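N-acetylglucosamine-6-phosphate deacetylase (Mycobacterium smegmatis, PDB 6FV4) probably removes the acetyl group from N-acetylglucosamine-6-phosphate, as a metal-dependent hydrolase of the NagA family. Local coordinates at residues 64-69 with 349-354; 369-374 with 384-389; 60-65 with 373-378. The protein carries 1 engineered substitution. All coordinates share one frame; numbering follows the deposited sequence.

Overall arrangement
The chain first lays down 60-65, which runs on into 64-69 along strand 63-76. About 280 residues, including the catalytic barrel, separate it from helix 339-357, which closes contact 1 on 64-69. Strand 373-376 follows the helix and pairs antiparallel with 60-65, closing the longest loop, contact 3, around the whole span of contact 1. Contact 2 is local, a hairpin whose first arm, 369-374, overlaps 373-378 of contact 3. V65, which lies in contacts 1 and 3, and V374, which lies in contacts 2 and 3, are joined by a hydrogen bond from V374 N to V65 O, 2.9 Å. Contacts 2 and 3 build the small beta domain, and contact 1 joins it to the barrel.

Contact 1 of 3, residues 64-69 with 349-354; sequences VVPGFV and QACVNP
C351 sets its thiol against the break in strand 63-76 at G67, between P66 and F68, and this cysteine makes the largest share of the contact. With SG anti to the carbonyl carbon (chi1 -46°), the sulfur lies 3.5 Å from P66 O. On the aromatic side, SG is 4.0 Å from F68 CD2. Its line to the centre of the F68 ring stands 74° off the ring normal, so this sulfur-aromatic contact is oblique. The CB of C351 meets the CB of P66 at 4.1 Å, which brings the proline ring against the same residue.

F68 CD2 also touches A350 CB at 3.9 Å, again obliquely, so one ring atom bridges two successive helix residues. Elsewhere the ring meets that of F328, and A350 packs on M324 and F328, which places helix 324-334 beside this pair.

The backbone bond comes next along the strand: V69 N donates to A350 O at 2.9 Å, with 173° at the hydrogen. A350 lies in a wider pi-type turn (349-352), and its O is taken by the strand. V69 then directs its CG2, anti to its own carbonyl carbon, at C351 O, 3.4 Å away; that buried oxygen has no hydrogen-bond partner in the model. The ring of P354 closes the far end, its CG lying 4.1 Å from V69 CB. P354 N is a proline nitrogen with no hydrogen, so it makes no bond to the turn before and the helix is kinked there.

Every touching residue is buried. Strand 63-76 continues to the zinc ligands H72 and H74, so the contact packs a C-terminal helix against the strand that enters the metal site, in the (beta/alpha)8 barrel of the amidohydrolase superfamily.

Contact 2 of 3, residues 369-374 with 384-389; sequences ARADLV and AVMRAG
Strands 373-376 and 382-387 form an antiparallel beta hairpin, and the segments take in its end away from the turn and the adjoining loops. L373 and M386 make the hydrogen-bonded pair, with L373 N to M386 O at 2.9 Å and M386 N to L373 O at 2.8 Å. V374 and V385 follow as a non-hydrogen-bonded pair. Beyond the regular ladder, A371 is the centre of an inverse gamma turn, and its carbonyl accepts from G389 N at 3.0 Å, the donor tilted 23° from the carbonyl plane. A388 and G389 both have positive phi, which turns the chain out of strand geometry while keeping it bonded to 371-372.

On the face carrying L373 and M386, the leucine CD1 lies 3.7 Å from M386 CB. M386 extends through CG, anti to its backbone N, and bends at its last torsion, with SD passing beside A371 CB.

The polar end is built on D372. Its OD1 receives A388 N nearly head-on at 2.7 Å, while R370 grips the carboxylate side-on through NE and NH2. R370 NE reaches both oxygens, but NH2 only OD2, so each carboxylate oxygen has two donors. The bend at chi3 (68°) turns the R370 guanidinium back toward the aspartate, and A388 CB lies over one of its faces. R387 runs extended and gives its NE to T102 O. The two guanidinium planes stand 69° apart, and a shared water mediates between these like charges, accepting from R370 NH2 at 2.9 Å and from R387 NH2 at 2.6 Å.

Contact 3 of 3, residues 60-65 with 373-378; sequences GAATVV and LVVLDH
This contact is an antiparallel strand pairing in the small beta domain, where the start of strand 63-76 lies beside strand 373-376. The axes of strand segments 63-65 and 373-376 approach to 4.7 Å, and their directions differ by 158°. Two hydrogen-bonded pairs flank a non-hydrogen-bonded one. T63 and L376 exchange bonds of 2.8 Å in both directions, N of each to O of the other. V65 and V374 exchange a second pair, 2.9 Å each way, and between them V64 faces V375. Both bonds donated by 63-65 lie in the carbonyl plane of their acceptors, whereas the returning bonds are tilted by 19°.

Side chains alternate between the two faces. On that of T63, V65, V374 and L376, V65 chi1 of -64° sets CG1 anti to the carbonyl carbon and leaves CG2 between N and the carbonyl carbon, 3.8 Å from V374 CB and 4.1 Å from L376 CD1. On the face of V64 and V375, V64 CG1 meets L373 CB at 4.0 Å. A62 CB presses on V375 CG1 at 3.5 Å, tighter than usual for two carbons.

Backbone hydrogen bonds of V64 with T23 and L25, and of V375 with T383, add strands on both flanks. Residues from near the N terminus and from the C-terminal end build one beta domain beside the catalytic barrel, a composite typical of NagA and many other amidohydrolases.

Contact 1 of 3, residues 64-69 with 349-354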
loop_
_atom_site.group_PDB
_atom_site.type_symbol
_atom_site.label_atom_id
_atom_site.label_comp_id
_atom_site.label_asym_id
_atom_site.label_seq_id
_atom_site.Cartn_x
_atom_site.Cartn_y
_atom_site.Cartn_z
ATOM N N VAL B 64 -13.265 5.989 27.320
ATOM C CA VAL B 64 -14.556 5.587 26.760
ATOM C C VAL B 64 -14.482 5.697 25.244
ATOM O O VAL B 64 -13.970 6.684 24.707
ATOM C CB VAL B 64 -15.711 6.439 27.314
ATOM C CG1 VAL B 64 -17.021 6.085 26.606
ATOM C CG2 VAL B 64 -15.848 6.251 28.821
ATOM N N VAL B 65 -14.975 4.675 24.554
ATOM C CA VAL B 65 -15.040 4.666 23.096
ATOM C C VAL B 65 -16.455 4.271 22.696
ATOM O O VAL B 65 -17.203 3.701 23.502
ATOM C CB VAL B 65 -13.997 3.701 22.486
ATOM C CG1 VAL B 65 -12.554 4.190 22.816
ATOM C CG2 VAL B 65 -14.252 2.268 22.969
ATOM N N PRO B 66 -16.853 4.547 21.459
ATOM C CA PRO B 66 -18.138 4.017 20.978
ATOM C C PRO B 66 -18.098 2.494 20.964
ATOM O O PRO B 66 -17.030 1.873 20.939
ATOM C CB PRO B 66 -18.269 4.585 19.559
ATOM C CG PRO B 66 -17.164 5.636 19.420
ATOM C CD PRO B 66 -16.107 5.264 20.406
ATOM N N GLY B 67 -19.281 1.888 21.004
ATOM C CA GLY B 67 -19.341 0.435 20.954
ATOM C C GLY B 67 -18.691 -0.090 19.686
ATOM O O GLY B 67 -18.746 0.546 18.628
ATOM N N PHE B 68 -18.040 -1.254 19.801
ATOM C CA PHE B 68 -17.447 -1.874 18.625
ATOM C C PHE B 68 -18.542 -2.418 17.705
ATOM O O PHE B 68 -19.590 -2.878 18.162
ATOM C CB PHE B 68 -16.487 -3.002 19.029
ATOM C CG PHE B 68 -15.350 -2.553 19.935
ATOM C CD1 PHE B 68 -15.023 -3.291 21.068
ATOM C CD2 PHE B 68 -14.600 -1.424 19.644
ATOM C CE1 PHE B 68 -13.974 -2.913 21.902
ATOM C CE2 PHE B 68 -13.539 -1.030 20.491
ATOM C CZ PHE B 68 -13.241 -1.780 21.616
ATOM N N VAL B 69 -18.289 -2.333 16.397
ATOM C CA VAL B 69 -19.211 -2.741 15.341
ATOM C C VAL B 69 -18.520 -3.853 14.563
ATOM O O VAL B 69 -17.705 -3.584 13.668
ATOM C CB VAL B 69 -19.580 -1.572 14.419
ATOM C CG1 VAL B 69 -20.556 -2.038 13.327
ATOM C CG2 VAL B 69 -20.162 -0.417 15.228
ATOM N N GLN B 349 -11.705 2.625 12.775
ATOM C CA GLN B 349 -11.663 1.321 12.122
ATOM C C GLN B 349 -12.567 0.295 12.795
ATOM O O GLN B 349 -13.019 -0.648 12.132
ATOM C CB GLN B 349 -10.233 0.800 12.097
ATOM C CG GLN B 349 -9.321 1.639 11.225
ATOM C CD GLN B 349 -7.907 1.146 11.265
ATOM O OE1 GLN B 349 -7.500 0.508 12.241
ATOM N NE2 GLN B 349 -7.146 1.416 10.196
ATOM N N ALA B 350 -12.795 0.413 14.105
ATOM C CA ALA B 350 -13.557 -0.599 14.828
ATOM C C ALA B 350 -15.006 -0.200 15.064
ATOM O O ALA B 350 -15.806 -1.056 15.470
ATOM C CB ALA B 350 -12.908 -0.900 16.184
ATOM N N CYS B 351 -15.351 1.072 14.831
ATOM C CA CYS B 351 -16.661 1.618 15.169
ATOM C C CYS B 351 -17.304 2.355 13.997
ATOM O O CYS B 351 -18.423 2.013 13.595
ATOM C CB CYS B 351 -16.564 2.559 16.381
ATOM S SG CYS B 351 -15.569 1.948 17.800
ATOM N N VAL B 352 -16.637 3.351 13.424
ATOM C CA VAL B 352 -17.306 4.210 12.442
ATOM C C VAL B 352 -17.263 3.618 11.041
ATOM O O VAL B 352 -18.301 3.491 10.376
ATOM C CB VAL B 352 -16.714 5.632 12.460
ATOM C CG1 VAL B 352 -17.499 6.517 11.490
ATOM C CG2 VAL B 352 -16.747 6.199 13.868
ATOM N N ASN B 353 -16.081 3.263 10.561
ATOM C CA ASN B 353 -15.950 2.751 9.198
ATOM C C ASN B 353 -16.825 1.538 8.949
ATOM O O ASN B 353 -17.460 1.478 7.884
ATOM C CB ASN B 353 -14.485 2.411 8.889
ATOM C CG ASN B 353 -13.560 3.615 9.052
ATOM O OD1 ASN B 353 -14.028 4.736 9.158
ATOM N ND2 ASN B 353 -12.246 3.374 9.063
ATOM N N PRO B 354 -16.859 0.524 9.823
ATOM C CA PRO B 354 -17.695 -0.643 9.505
ATOM C C PRO B 354 -19.180 -0.337 9.541
ATOM O O PRO B 354 -19.936 -0.903 8.744
ATOM C CB PRO B 354 -17.295 -1.668 10.571
ATOM C CG PRO B 354 -16.634 -0.902 11.642
ATOM C CD PRO B 354 -16.005 0.277 11.001
#

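Contact 2 of 3, residues 369-374 with 384-389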
loop_
_atom_site.group_PDB
_atom_site.type_symbol
_atom_site.label_atom_id
_atom_site.label_comp_id
_atom_site.label_asym_id
_atom_site.label_seq_id
_atom_site.Cartn_x
_atom_site.Cartn_y
_atom_site.Cartn_z
ATOM N N ALA B 369 -27.506 9.929 19.134
ATOM C CA ALA B 369 -27.071 8.566 18.865
ATOM C C ALA B 369 -27.498 7.620 19.985
ATOM O O ALA B 369 -27.701 8.025 21.134
ATOM C CB ALA B 369 -25.553 8.519 18.702
ATOM N N ARG B 370 -27.630 6.337 19.639
ATOM C CA ARG B 370 -27.916 5.338 20.661
ATOM C C ARG B 370 -26.718 5.198 21.590
ATOM O O ARG B 370 -25.566 5.356 21.181
ATOM C CB ARG B 370 -28.275 3.982 20.041
ATOM C CG ARG B 370 -29.149 3.140 20.973
ATOM C CD ARG B 370 -29.589 1.824 20.366
ATOM N NE ARG B 370 -28.460 0.914 20.187
ATOM C CZ ARG B 370 -28.557 -0.293 19.642
ATOM N NH1 ARG B 370 -29.747 -0.754 19.228
ATOM N NH2 ARG B 370 -27.462 -1.039 19.515
ATOM N N ALA B 371 -27.005 4.934 22.866
ATOM C CA ALA B 371 -25.982 4.958 23.906
ATOM C C ALA B 371 -25.299 3.590 23.976
ATOM O O ALA B 371 -25.554 2.766 24.857
ATOM C CB ALA B 371 -26.589 5.360 25.242
ATOM N N ASP B 372 -24.400 3.364 23.020
ATOM C CA ASP B 372 -23.576 2.164 22.960
ATOM C C ASP B 372 -22.136 2.613 23.148
ATOM O O ASP B 372 -21.620 3.382 22.330
ATOM C CB ASP B 372 -23.717 1.443 21.621
ATOM C CG ASP B 372 -25.148 1.096 21.277
ATOM O OD1 ASP B 372 -26.031 1.152 22.159
ATOM O OD2 ASP B 372 -25.389 0.760 20.103
ATOM N N LEU B 373 -21.498 2.168 24.228
ATOM C CA LEU B 373 -20.137 2.608 24.497
ATOM C C LEU B 373 -19.398 1.519 25.257
ATOM O O LEU B 373 -20.002 0.584 25.793
ATOM C CB LEU B 373 -20.111 3.936 25.269
ATOM C CG LEU B 373 -20.861 4.080 26.599
ATOM C CD1 LEU B 373 -20.126 3.425 27.773
ATOM C CD2 LEU B 373 -21.092 5.571 26.892
ATOM N N VAL B 374 -18.072 1.669 25.312
ATOM C CA VAL B 374 -17.176 0.693 25.924
ATOM C C VAL B 374 -16.176 1.442 26.791
ATOM O O VAL B 374 -15.652 2.485 26.390
ATOM C CB VAL B 374 -16.443 -0.162 24.863
ATOM C CG1 VAL B 374 -15.430 -1.100 25.525
ATOM C CG2 VAL B 374 -17.430 -0.966 24.044
ATOM N N ALA B 384 -16.143 -2.152 31.216
ATOM C CA ALA B 384 -17.589 -1.973 31.242
ATOM C C ALA B 384 -18.088 -1.805 29.815
ATOM O O ALA B 384 -17.343 -1.361 28.940
ATOM C CB ALA B 384 -17.981 -0.768 32.099
ATOM N N VAL B 385 -19.360 -2.165 29.591
ATOM C CA VAL B 385 -19.989 -2.126 28.274
ATOM C C VAL B 385 -21.411 -1.620 28.440
ATOM O O VAL B 385 -22.195 -2.194 29.207
ATOM C CB VAL B 385 -20.025 -3.505 27.583
ATOM C CG1 VAL B 385 -20.724 -3.391 26.224
ATOM C CG2 VAL B 385 -18.627 -4.077 27.416
ATOM N N MET B 386 -21.763 -0.576 27.703
ATOM C CA MET B 386 -23.135 -0.094 27.688
ATOM C C MET B 386 -23.716 -0.282 26.297
ATOM O O MET B 386 -23.035 -0.056 25.296
ATOM C CB MET B 386 -23.217 1.376 28.101
ATOM C CG MET B 386 -24.604 1.978 27.889
ATOM S SD MET B 386 -24.640 3.662 28.499
ATOM C CE MET B 386 -24.858 3.347 30.248
ATOM N N ARG B 387 -24.977 -0.709 26.242
ATOM C CA ARG B 387 -25.685 -0.885 24.981
ATOM C C ARG B 387 -27.124 -0.424 25.160
ATOM O O ARG B 387 -27.808 -0.885 26.073
ATOM C CB ARG B 387 -25.650 -2.351 24.525
ATOM C CG ARG B 387 -26.247 -2.572 23.150
ATOM C CD ARG B 387 -26.177 -4.035 22.726
ATOM N NE ARG B 387 -26.817 -4.204 21.429
ATOM C CZ ARG B 387 -28.110 -4.473 21.235
ATOM N NH1 ARG B 387 -28.940 -4.636 22.259
ATOM N NH2 ARG B 387 -28.574 -4.579 19.999
ATOM N N ALA B 388 -27.572 0.481 24.289
ATOM C CA ALA B 388 -28.899 1.093 24.384
ATOM C C ALA B 388 -29.141 1.678 25.774
ATOM O O ALA B 388 -30.215 1.522 26.363
ATOM C CB ALA B 388 -29.998 0.096 24.016
ATOM N N GLY B 389 -28.122 2.348 26.310
ATOM C CA GLY B 389 -28.242 3.061 27.567
ATOM C C GLY B 389 -28.178 2.224 28.826
ATOM O O GLY B 389 -28.288 2.785 29.924
HETATM O O HOH W 1 -27.126 -3.521 18.130
#

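Contact 3 of 3, residues 60-65 with 373-378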
loop_
_atom_site.group_PDB
_atom_site.type_symbol
_atom_site.label_atom_id
_atom_site.label_comp_id
_atom_site.label_asym_id
_atom_site.label_seq_id
_atom_site.Cartn_x
_atom_site.Cartn_y
_atom_site.Cartn_z
ATOM N N GLY B 60 -13.344 7.597 36.051
ATOM C CA GLY B 60 -11.975 7.771 36.501
ATOM C C GLY B 60 -10.991 7.751 35.353
ATOM O O GLY B 60 -11.220 8.343 34.293
ATOM N N ALA B 61 -9.877 7.046 35.565
ATOM C CA ALA B 61 -8.812 6.992 34.575
ATOM C C ALA B 61 -9.102 5.935 33.521
ATOM O O ALA B 61 -8.271 5.058 33.262
ATOM C CB ALA B 61 -7.473 6.704 35.250
ATOM N N ALA B 62 -10.281 6.000 32.919
ATOM C CA ALA B 62 -10.678 5.087 31.863
ATOM C C ALA B 62 -10.827 5.848 30.556
ATOM O O ALA B 62 -11.048 7.062 30.547
ATOM C CB ALA B 62 -11.991 4.385 32.221
ATOM N N THR B 63 -10.673 5.127 29.447
ATOM C CA THR B 63 -10.975 5.656 28.122
ATOM C C THR B 63 -12.329 5.102 27.672
ATOM O O THR B 63 -12.533 3.885 27.684
ATOM C CB THR B 63 -9.871 5.287 27.123
ATOM O OG1 THR B 63 -8.630 5.884 27.524
ATOM C CG2 THR B 63 -10.206 5.794 25.729
ATOM N N VAL B 64 -13.265 5.989 27.320
ATOM C CA VAL B 64 -14.556 5.587 26.760
ATOM C C VAL B 64 -14.482 5.697 25.244
ATOM O O VAL B 64 -13.970 6.684 24.707
ATOM C CB VAL B 64 -15.711 6.439 27.314
ATOM C CG1 VAL B 64 -17.021 6.085 26.606
ATOM C CG2 VAL B 64 -15.848 6.251 28.821
ATOM N N VAL B 65 -14.975 4.675 24.554
ATOM C CA VAL B 65 -15.040 4.666 23.096
ATOM C C VAL B 65 -16.455 4.271 22.696
ATOM O O VAL B 65 -17.203 3.701 23.502
ATOM C CB VAL B 65 -13.997 3.701 22.486
ATOM C CG1 VAL B 65 -12.554 4.190 22.816
ATOM C CG2 VAL B 65 -14.252 2.268 22.969
ATOM N N LEU B 373 -21.498 2.168 24.228
ATOM C CA LEU B 373 -20.137 2.608 24.497
ATOM C C LEU B 373 -19.398 1.519 25.257
ATOM O O LEU B 373 -20.002 0.584 25.793
ATOM C CB LEU B 373 -20.111 3.936 25.269
ATOM C CG LEU B 373 -20.861 4.080 26.599
ATOM C CD1 LEU B 373 -20.126 3.425 27.773
ATOM C CD2 LEU B 373 -21.092 5.571 26.892
ATOM N N VAL B 374 -18.072 1.669 25.312
ATOM C CA VAL B 374 -17.176 0.693 25.924
ATOM C C VAL B 374 -16.176 1.442 26.791
ATOM O O VAL B 374 -15.652 2.485 26.390
ATOM C CB VAL B 374 -16.443 -0.162 24.863
ATOM C CG1 VAL B 374 -15.430 -1.100 25.525
ATOM C CG2 VAL B 374 -17.430 -0.966 24.044
ATOM N N VAL B 375 -15.947 0.941 27.996
ATOM C CA VAL B 375 -15.023 1.554 28.933
ATOM C C VAL B 375 -13.778 0.690 28.971
ATOM O O VAL B 375 -13.872 -0.534 29.119
ATOM C CB VAL B 375 -15.647 1.708 30.327
ATOM C CG1 VAL B 375 -14.740 2.552 31.197
ATOM C CG2 VAL B 375 -17.030 2.360 30.216
ATOM N N LEU B 376 -12.616 1.321 28.809
ATOM C CA LEU B 376 -11.343 0.620 28.747
ATOM C C LEU B 376 -10.399 1.205 29.783
ATOM O O LEU B 376 -10.401 2.418 30.007
ATOM C CB LEU B 376 -10.718 0.740 27.350
ATOM C CG LEU B 376 -11.584 0.442 26.126
ATOM C CD1 LEU B 376 -10.885 0.923 24.862
ATOM C CD2 LEU B 376 -11.881 -1.048 26.036
ATOM N N ASP B 377 -9.575 0.349 30.393
ATOM C CA ASP B 377 -8.554 0.824 31.322
ATOM C C ASP B 377 -7.279 1.179 30.553
ATOM O O ASP B 377 -7.265 1.232 29.320
ATOM C CB ASP B 377 -8.313 -0.208 32.428
ATOM C CG ASP B 377 -7.838 -1.554 31.904
ATOM O OD1 ASP B 377 -7.256 -1.628 30.798
ATOM O OD2 ASP B 377 -8.014 -2.547 32.631
ATOM N N HIS B 378 -6.176 1.435 31.270
ATOM C CA HIS B 378 -4.968 1.890 30.581
ATOM C C HIS B 378 -4.352 0.782 29.739
ATOM O O HIS B 378 -3.737 1.062 28.704
ATOM C CB HIS B 378 -3.948 2.455 31.576
ATOM C CG HIS B 378 -4.052 3.945 31.762
ATOM N ND1 HIS B 378 -3.866 4.842 30.730
ATOM C CD2 HIS B 378 -4.346 4.691 32.857
ATOM C CE1 HIS B 378 -4.035 6.074 31.181
ATOM N NE2 HIS B 378 -4.328 6.010 32.469
#